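Local coordinates for LD10117p (Drosophila melanogaster, PDB 5HJQ), which acts as a GTPase-activating protein for Rab35 in synaptic vesicle protein recycling and binds phosphoinositides through its TBC domain, the part crystallised here, at residues A[236-248]-A[265-277]. Residues are numbered along the deposited sequence; the frame is centred on the assembly and turned at random.
Sequences HEVTWKTVMQIAK and LKLERIFMDWCWW
F271 and W274, at the two ends of a type I beta turn between helices 268-271 and 274-279, lay their rings against one side of helix 233-250. One face of the F271 ring meets the helix backbone, with M244 CA over its centre, 4.0 Å from the centroid, while A247 CB closes on CZ at 3.3 Å and V243 CG1 meets CD1 obliquely. V243 also serves the second ring, because its CG2, anti to the carbonyl carbon, stands over the six-membered ring of W274, 13° off the normal. C275 CB covers the opposite face of that indole, and Y303 of helix 300-317 touches V243 and T239 from outside the pair. This part is tight and buried; W240 CB lies 3.4 Å from W274 CD1. M244 bends at chi3 (-66°) and brings CE to 3.6 Å from L267 CB. The buried W240 indole belongs here too: M272, itself exposed, covers one face with CG, 3.7 Å from the six-membered centroid, with SD farther out in an oblique Met-aromatic contact; E268 CG reaches the ring edge.

Toward solvent, at the exposed K248 and the E268 carboxylate, the packing is looser. K248 NZ and E268 OE2, 6.5 Å apart, form no salt bridge.

A single water accepts from W274 NE1 (2.8 Å) and donates to H236 O, linking the segments through the buried indole N-H. With no direct hydrogen bond or salt bridge between them, this junction within the TBC domain's helical fold rests chiefly on apolar and CH-pi packing.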
ATOM      1  N   HIS A 236      12.893  -3.616   4.926  1.00 56.12           N
ATOM      2  CA  HIS A 236      11.613  -3.837   5.583  1.00 58.41           C
ATOM      3  C   HIS A 236      11.650  -3.397   7.041  1.00 63.24           C
ATOM      4  O   HIS A 236      10.687  -2.822   7.550  1.00 60.85           O
ATOM      5  CB  HIS A 236      11.216  -5.310   5.504  1.00 60.90           C
ATOM      6  CG  HIS A 236       9.997  -5.647   6.304  1.00 65.27           C
ATOM      7  ND1 HIS A 236       8.732  -5.249   5.933  1.00 63.38           N
ATOM      8  CD2 HIS A 236       9.851  -6.339   7.460  1.00 66.63           C
ATOM      9  CE1 HIS A 236       7.858  -5.683   6.823  1.00 67.19           C
ATOM     10  NE2 HIS A 236       8.510  -6.349   7.758  1.00 70.42           N
ATOM     11  N   GLU A 237      12.769  -3.660   7.707  1.00 60.55           N
ATOM     12  CA  GLU A 237      12.841  -3.424   9.141  1.00 60.82           C
ATOM     13  C   GLU A 237      13.276  -2.002   9.471  1.00 58.23           C
ATOM     14  O   GLU A 237      12.883  -1.458  10.500  1.00 62.20           O
ATOM     15  CB  GLU A 237      13.761  -4.446   9.813  1.00 62.51           C
ATOM     16  CG  GLU A 237      15.121  -3.934  10.244  1.00 70.54           C
ATOM     17  CD  GLU A 237      15.813  -4.906  11.184  1.00 75.26           C
ATOM     18  OE1 GLU A 237      15.375  -6.076  11.254  1.00 84.77           O
ATOM     19  OE2 GLU A 237      16.780  -4.501  11.862  1.00 77.20           O
ATOM     20  N   VAL A 238      14.061  -1.389   8.592  1.00 59.06           N
ATOM     21  CA  VAL A 238      14.369   0.028   8.731  1.00 59.86           C
ATOM     22  C   VAL A 238      13.086   0.834   8.583  1.00 60.79           C
ATOM     23  O   VAL A 238      12.867   1.821   9.291  1.00 62.05           O
ATOM     24  CB  VAL A 238      15.407   0.490   7.688  1.00 64.66           C
ATOM     25  CG1 VAL A 238      15.477   2.012   7.627  1.00 63.04           C
ATOM     26  CG2 VAL A 238      16.778  -0.101   8.001  1.00 59.77           C
ATOM     27  N   THR A 239      12.229   0.385   7.671  1.00 63.22           N
ATOM     28  CA  THR A 239      10.974   1.068   7.392  1.00 59.52           C
ATOM     29  C   THR A 239      10.032   1.074   8.595  1.00 56.06           C
ATOM     30  O   THR A 239       9.565   2.137   9.003  1.00 56.71           O
ATOM     31  CB  THR A 239      10.241   0.441   6.193  1.00 58.48           C
ATOM     32  OG1 THR A 239      11.090   0.463   5.039  1.00 59.04           O
ATOM     33  CG2 THR A 239       8.969   1.219   5.889  1.00 50.83           C
ATOM     34  N   TRP A 240       9.747  -0.094   9.169  1.00 54.95           N
ATOM     35  CA  TRP A 240       8.811  -0.127  10.293  1.00 61.40           C
ATOM     36  C   TRP A 240       9.424   0.486  11.548  1.00 56.76           C
ATOM     37  O   TRP A 240       8.696   0.920  12.440  1.00 52.30           O
ATOM     38  CB  TRP A 240       8.300  -1.551  10.581  1.00 61.21           C
ATOM     39  CG  TRP A 240       9.282  -2.582  11.095  1.00 64.08           C
ATOM     40  CD1 TRP A 240       9.810  -3.621  10.390  1.00 61.99           C
ATOM     41  CD2 TRP A 240       9.794  -2.711  12.436  1.00 62.91           C
ATOM     42  NE1 TRP A 240      10.635  -4.373  11.192  1.00 66.51           N
ATOM     43  CE2 TRP A 240      10.642  -3.837  12.451  1.00 61.42           C
ATOM     44  CE3 TRP A 240       9.626  -1.977  13.615  1.00 65.06           C
ATOM     45  CZ2 TRP A 240      11.326  -4.239  13.597  1.00 66.56           C
ATOM     46  CZ3 TRP A 240      10.304  -2.380  14.750  1.00 62.73           C
ATOM     47  CH2 TRP A 240      11.143  -3.500  14.733  1.00 67.69           C
ATOM     48  N   LYS A 241      10.749   0.545  11.610  1.00 54.86           N
ATOM     49  CA  LYS A 241      11.407   1.272  12.688  1.00 63.15           C
ATOM     50  C   LYS A 241      11.253   2.775  12.480  1.00 60.18           C
ATOM     51  O   LYS A 241      11.030   3.519  13.434  1.00 63.67           O
ATOM     52  CB  LYS A 241      12.884   0.890  12.791  1.00 60.69           C
ATOM     53  CG  LYS A 241      13.123  -0.400  13.551  1.00 60.63           C
ATOM     54  CD  LYS A 241      14.589  -0.783  13.574  1.00 61.05           C
ATOM     55  CE  LYS A 241      14.791  -2.074  14.351  1.00 70.59           C
ATOM     56  NZ  LYS A 241      16.165  -2.623  14.205  1.00 72.18           N
ATOM     57  N   THR A 242      11.365   3.218  11.232  1.00 62.90           N
ATOM     58  CA  THR A 242      11.121   4.618  10.895  1.00 64.66           C
ATOM     59  C   THR A 242       9.707   5.032  11.290  1.00 62.32           C
ATOM     60  O   THR A 242       9.512   6.031  11.981  1.00 64.33           O
ATOM     61  CB  THR A 242      11.322   4.879   9.395  1.00 59.65           C
ATOM     62  OG1 THR A 242      12.696   4.660   9.052  1.00 62.65           O
ATOM     63  CG2 THR A 242      10.940   6.308   9.048  1.00 63.04           C
ATOM     64  N   VAL A 243       8.730   4.245  10.853  1.00 57.15           N
ATOM     65  CA  VAL A 243       7.333   4.459  11.213  1.00 53.76           C
ATOM     66  C   VAL A 243       7.132   4.483  12.732  1.00 59.26           C
ATOM     67  O   VAL A 243       6.326   5.262  13.247  1.00 56.26           O
ATOM     68  CB  VAL A 243       6.438   3.370  10.589  1.00 48.51           C
ATOM     69  CG1 VAL A 243       5.009   3.498  11.084  1.00 46.41           C
ATOM     70  CG2 VAL A 243       6.491   3.452   9.062  1.00 59.18           C
ATOM     71  N   MET A 244       7.871   3.637  13.447  1.00 57.79           N
ATOM     72  CA  MET A 244       7.815   3.629  14.907  1.00 56.20           C
ATOM     73  C   MET A 244       8.302   4.947  15.484  1.00 57.10           C
ATOM     74  O   MET A 244       7.658   5.529  16.357  1.00 59.89           O
ATOM     75  CB  MET A 244       8.646   2.484  15.486  1.00 60.05           C
ATOM     76  CG  MET A 244       9.076   2.724  16.930  1.00 64.31           C
ATOM     77  SD  MET A 244       9.684   1.237  17.733  1.00 67.32           S
ATOM     78  CE  MET A 244       8.179   0.284  17.753  1.00 58.45           C
ATOM     79  N   GLN A 245       9.448   5.406  14.994  1.00 59.60           N
ATOM     80  CA  GLN A 245      10.032   6.666  15.431  1.00 59.46           C
ATOM     81  C   GLN A 245       9.094   7.844  15.173  1.00 60.94           C
ATOM     82  O   GLN A 245       8.939   8.720  16.023  1.00 61.32           O
ATOM     83  CB  GLN A 245      11.372   6.893  14.729  1.00 64.18           C
ATOM     84  CG  GLN A 245      11.788   8.348  14.619  1.00 71.63           C
ATOM     85  CD  GLN A 245      12.606   8.619  13.366  1.00 87.14           C
ATOM     86  OE1 GLN A 245      13.387   7.774  12.926  1.00 92.75           O
ATOM     87  NE2 GLN A 245      12.422   9.799  12.780  1.00 84.31           N
ATOM     88  N   ILE A 246       8.464   7.853  14.002  1.00 61.59           N
ATOM     89  CA  ILE A 246       7.538   8.921  13.637  1.00 58.91           C
ATOM     90  C   ILE A 246       6.299   8.891  14.525  1.00 55.50           C
ATOM     91  O   ILE A 246       5.805   9.930  14.968  1.00 57.85           O
ATOM     92  CB  ILE A 246       7.108   8.812  12.160  1.00 59.31           C
ATOM     93  CG1 ILE A 246       8.320   8.964  11.239  1.00 63.53           C
ATOM     94  CG2 ILE A 246       6.052   9.853  11.829  1.00 52.16           C
ATOM     95  CD1 ILE A 246       8.002   8.740   9.774  1.00 66.39           C
ATOM     96  N   ALA A 247       5.806   7.688  14.786  1.00 50.94           N
ATOM     97  CA  ALA A 247       4.614   7.509  15.600  1.00 53.55           C
ATOM     98  C   ALA A 247       4.860   7.876  17.065  1.00 61.67           C
ATOM     99  O   ALA A 247       3.949   8.328  17.758  1.00 59.16           O
ATOM    100  CB  ALA A 247       4.127   6.090  15.488  1.00 55.86           C
ATOM    101  N   LYS A 248       6.089   7.684  17.535  1.00 56.61           N
ATOM    102  CA  LYS A 248       6.430   8.026  18.914  1.00 65.98           C
ATOM    103  C   LYS A 248       6.251   9.518  19.195  1.00 63.91           C
ATOM    104  O   LYS A 248       5.973   9.910  20.323  1.00 63.74           O
ATOM    105  CB  LYS A 248       7.866   7.602  19.238  1.00 65.67           C
ATOM    106  CG  LYS A 248       7.999   6.168  19.734  1.00 62.72           C
ATOM    107  CD  LYS A 248       9.462   5.792  19.928  1.00 64.60           C
ATOM    108  CE  LYS A 248       9.621   4.385  20.491  1.00 72.30           C
ATOM    109  NZ  LYS A 248       9.345   4.312  21.959  1.00 74.73           N
ATOM    110  N   LEU A 265       4.859  -4.577  27.317  1.00 70.63           N
ATOM    111  CA  LEU A 265       4.729  -4.715  25.870  1.00 75.77           C
ATOM    112  C   LEU A 265       5.781  -3.892  25.145  1.00 70.26           C
ATOM    113  O   LEU A 265       5.927  -2.696  25.398  1.00 74.35           O
ATOM    114  CB  LEU A 265       3.335  -4.290  25.408  1.00 71.54           C
ATOM    115  CG  LEU A 265       3.176  -3.820  23.959  1.00 77.15           C
ATOM    116  CD1 LEU A 265       3.178  -4.991  22.979  1.00 75.65           C
ATOM    117  CD2 LEU A 265       1.917  -2.979  23.810  1.00 73.35           C
ATOM    118  N   LYS A 266       6.518  -4.535  24.248  1.00 70.60           N
ATOM    119  CA  LYS A 266       7.454  -3.814  23.403  1.00 73.76           C
ATOM    120  C   LYS A 266       6.781  -3.421  22.091  1.00 69.49           C
ATOM    121  O   LYS A 266       6.294  -4.270  21.338  1.00 68.54           O
ATOM    122  CB  LYS A 266       8.716  -4.644  23.151  1.00 75.75           C
ATOM    123  CG  LYS A 266       8.995  -5.690  24.225  1.00 79.17           C
ATOM    124  CD  LYS A 266      10.457  -6.118  24.211  1.00 84.91           C
ATOM    125  CE  LYS A 266      10.928  -6.504  22.813  1.00 93.62           C
ATOM    126  NZ  LYS A 266      12.420  -6.583  22.742  1.00100.27           N
ATOM    127  N   LEU A 267       6.766  -2.118  21.827  1.00 64.91           N
ATOM    128  CA  LEU A 267       6.039  -1.549  20.695  1.00 70.33           C
ATOM    129  C   LEU A 267       6.492  -2.104  19.348  1.00 67.48           C
ATOM    130  O   LEU A 267       5.751  -2.029  18.367  1.00 65.80           O
ATOM    131  CB  LEU A 267       6.174  -0.024  20.704  1.00 66.36           C
ATOM    132  CG  LEU A 267       5.301   0.703  21.729  1.00 70.16           C
ATOM    133  CD1 LEU A 267       5.634   2.185  21.757  1.00 71.31           C
ATOM    134  CD2 LEU A 267       3.823   0.496  21.419  1.00 68.95           C
ATOM    135  N   GLU A 268       7.705  -2.649  19.304  1.00 66.56           N
ATOM    136  CA  GLU A 268       8.244  -3.237  18.081  1.00 66.62           C
ATOM    137  C   GLU A 268       7.308  -4.298  17.528  1.00 67.20           C
ATOM    138  O   GLU A 268       7.034  -4.326  16.331  1.00 66.42           O
ATOM    139  CB  GLU A 268       9.628  -3.844  18.330  1.00 69.63           C
ATOM    140  CG  GLU A 268      10.746  -2.830  18.503  1.00 69.51           C
ATOM    141  CD  GLU A 268      10.808  -2.251  19.904  1.00 68.54           C
ATOM    142  OE1 GLU A 268       9.968  -2.631  20.748  1.00 66.21           O
ATOM    143  OE2 GLU A 268      11.701  -1.417  20.161  1.00 73.10           O
ATOM    144  N   ARG A 269       6.802  -5.152  18.414  1.00 69.32           N
ATOM    145  CA  ARG A 269       5.887  -6.220  18.028  1.00 71.17           C
ATOM    146  C   ARG A 269       4.651  -5.681  17.309  1.00 67.09           C
ATOM    147  O   ARG A 269       4.059  -6.364  16.473  1.00 68.80           O
ATOM    148  CB  ARG A 269       5.457  -7.023  19.258  1.00 65.21           C
ATOM    149  N   ILE A 270       4.272  -4.451  17.639  1.00 61.41           N
ATOM    150  CA  ILE A 270       3.080  -3.835  17.068  1.00 65.80           C
ATOM    151  C   ILE A 270       3.351  -3.182  15.710  1.00 62.84           C
ATOM    152  O   ILE A 270       2.558  -3.320  14.779  1.00 61.15           O
ATOM    153  CB  ILE A 270       2.491  -2.787  18.034  1.00 60.99           C
ATOM    154  CG1 ILE A 270       1.989  -3.470  19.306  1.00 66.73           C
ATOM    155  CG2 ILE A 270       1.354  -2.029  17.385  1.00 63.30           C
ATOM    156  CD1 ILE A 270       1.311  -2.530  20.274  1.00 68.45           C
ATOM    157  N   PHE A 271       4.480  -2.489  15.592  1.00 59.08           N
ATOM    158  CA  PHE A 271       4.787  -1.738  14.378  1.00 62.33           C
ATOM    159  C   PHE A 271       5.385  -2.585  13.259  1.00 63.67           C
ATOM    160  O   PHE A 271       5.434  -2.144  12.108  1.00 61.78           O
ATOM    161  CB  PHE A 271       5.723  -0.576  14.706  1.00 56.59           C
ATOM    162  CG  PHE A 271       5.010   0.633  15.231  1.00 62.61           C
ATOM    163  CD1 PHE A 271       4.394   1.518  14.360  1.00 55.47           C
ATOM    164  CD2 PHE A 271       4.937   0.878  16.592  1.00 59.67           C
ATOM    165  CE1 PHE A 271       3.731   2.627  14.837  1.00 57.77           C
ATOM    166  CE2 PHE A 271       4.274   1.984  17.074  1.00 58.69           C
ATOM    167  CZ  PHE A 271       3.665   2.855  16.198  1.00 59.45           C
ATOM    168  N   MET A 272       5.826  -3.797  13.589  1.00 59.63           N
ATOM    169  CA  MET A 272       6.306  -4.732  12.574  1.00 66.74           C
ATOM    170  C   MET A 272       5.218  -5.040  11.552  1.00 60.28           C
ATOM    171  O   MET A 272       5.510  -5.435  10.427  1.00 64.66           O
ATOM    172  CB  MET A 272       6.791  -6.038  13.214  1.00 62.84           C
ATOM    173  CG  MET A 272       8.116  -5.942  13.949  1.00 71.84           C
ATOM    174  SD  MET A 272       8.527  -7.460  14.835  1.00 79.77           S
ATOM    175  CE  MET A 272       6.894  -8.150  15.109  1.00 71.55           C
ATOM    176  N   ASP A 273       3.964  -4.865  11.957  1.00 62.07           N
ATOM    177  CA  ASP A 273       2.821  -5.171  11.106  1.00 62.08           C
ATOM    178  C   ASP A 273       2.069  -3.913  10.670  1.00 58.17           C
ATOM    179  O   ASP A 273       0.867  -3.967  10.417  1.00 57.53           O
ATOM    180  CB  ASP A 273       1.855  -6.109  11.836  1.00 57.61           C
ATOM    181  CG  ASP A 273       2.443  -7.485  12.076  1.00 64.45           C
ATOM    182  OD1 ASP A 273       3.321  -7.902  11.291  1.00 69.28           O
ATOM    183  OD2 ASP A 273       2.023  -8.150  13.047  1.00 69.97           O
ATOM    184  N   TRP A 274       2.775  -2.790  10.571  1.00 55.72           N
ATOM    185  CA  TRP A 274       2.125  -1.509  10.305  1.00 55.80           C
ATOM    186  C   TRP A 274       1.437  -1.464   8.939  1.00 57.16           C
ATOM    187  O   TRP A 274       0.349  -0.908   8.813  1.00 55.91           O
ATOM    188  CB  TRP A 274       3.134  -0.359  10.415  1.00 52.04           C
ATOM    189  CG  TRP A 274       4.109  -0.283   9.279  1.00 52.75           C
ATOM    190  CD1 TRP A 274       5.289  -0.956   9.167  1.00 56.45           C
ATOM    191  CD2 TRP A 274       3.988   0.514   8.094  1.00 56.71           C
ATOM    192  NE1 TRP A 274       5.914  -0.626   7.989  1.00 57.03           N
ATOM    193  CE2 TRP A 274       5.134   0.270   7.310  1.00 60.45           C
ATOM    194  CE3 TRP A 274       3.019   1.402   7.617  1.00 54.43           C
ATOM    195  CZ2 TRP A 274       5.337   0.882   6.073  1.00 56.25           C
ATOM    196  CZ3 TRP A 274       3.225   2.013   6.389  1.00 54.24           C
ATOM    197  CH2 TRP A 274       4.375   1.750   5.632  1.00 52.17           C
ATOM    198  N   CYS A 275       2.062  -2.051   7.922  1.00 56.09           N
ATOM    199  CA  CYS A 275       1.509  -2.005   6.573  1.00 58.92           C
ATOM    200  C   CYS A 275       0.237  -2.833   6.457  1.00 56.60           C
ATOM    201  O   CYS A 275      -0.600  -2.570   5.600  1.00 58.41           O
ATOM    202  CB  CYS A 275       2.539  -2.483   5.543  1.00 57.72           C
ATOM    203  SG  CYS A 275       3.352  -4.050   5.928  1.00 77.17           S
ATOM    204  N   TRP A 276       0.081  -3.820   7.335  1.00 56.80           N
ATOM    205  CA  TRP A 276      -1.059  -4.726   7.240  1.00 58.42           C
ATOM    206  C   TRP A 276      -2.339  -4.112   7.791  1.00 58.64           C
ATOM    207  O   TRP A 276      -3.431  -4.604   7.509  1.00 60.74           O
ATOM    208  CB  TRP A 276      -0.759  -6.049   7.949  1.00 57.88           C
ATOM    209  CG  TRP A 276       0.432  -6.756   7.379  1.00 60.43           C
ATOM    210  CD1 TRP A 276       1.500  -7.244   8.069  1.00 61.29           C
ATOM    211  CD2 TRP A 276       0.691  -7.027   5.995  1.00 65.71           C
ATOM    212  NE1 TRP A 276       2.402  -7.814   7.205  1.00 65.39           N
ATOM    213  CE2 TRP A 276       1.929  -7.690   5.924  1.00 66.79           C
ATOM    214  CE3 TRP A 276      -0.008  -6.779   4.809  1.00 60.51           C
ATOM    215  CZ2 TRP A 276       2.483  -8.107   4.718  1.00 59.83           C
ATOM    216  CZ3 TRP A 276       0.543  -7.189   3.616  1.00 63.15           C
ATOM    217  CH2 TRP A 276       1.777  -7.844   3.578  1.00 65.61           C
ATOM    218  N   TRP A 277      -2.209  -3.047   8.575  1.00 58.12           N
ATOM    219  CA  TRP A 277      -3.377  -2.274   8.978  1.00 60.02           C
ATOM    220  C   TRP A 277      -4.028  -1.704   7.728  1.00 56.94           C
ATOM    221  O   TRP A 277      -5.251  -1.713   7.581  1.00 58.71           O
ATOM    222  CB  TRP A 277      -3.000  -1.140   9.929  1.00 55.40           C
ATOM    223  CG  TRP A 277      -2.211  -1.559  11.124  1.00 57.34           C
ATOM    224  CD1 TRP A 277      -2.226  -2.777  11.739  1.00 61.79           C
ATOM    225  CD2 TRP A 277      -1.284  -0.750  11.856  1.00 54.82           C
ATOM    226  NE1 TRP A 277      -1.367  -2.775  12.812  1.00 57.87           N
ATOM    227  CE2 TRP A 277      -0.771  -1.543  12.901  1.00 57.98           C
ATOM    228  CE3 TRP A 277      -0.832   0.567  11.723  1.00 48.96           C
ATOM    229  CZ2 TRP A 277       0.168  -1.062  13.810  1.00 57.24           C
ATOM    230  CZ3 TRP A 277       0.100   1.042  12.626  1.00 59.82           C
ATOM    231  CH2 TRP A 277       0.589   0.231  13.656  1.00 55.40           C
TER
HETATM  232  O   HOH W   1       8.104  -1.976   6.972  1.00 55.89           O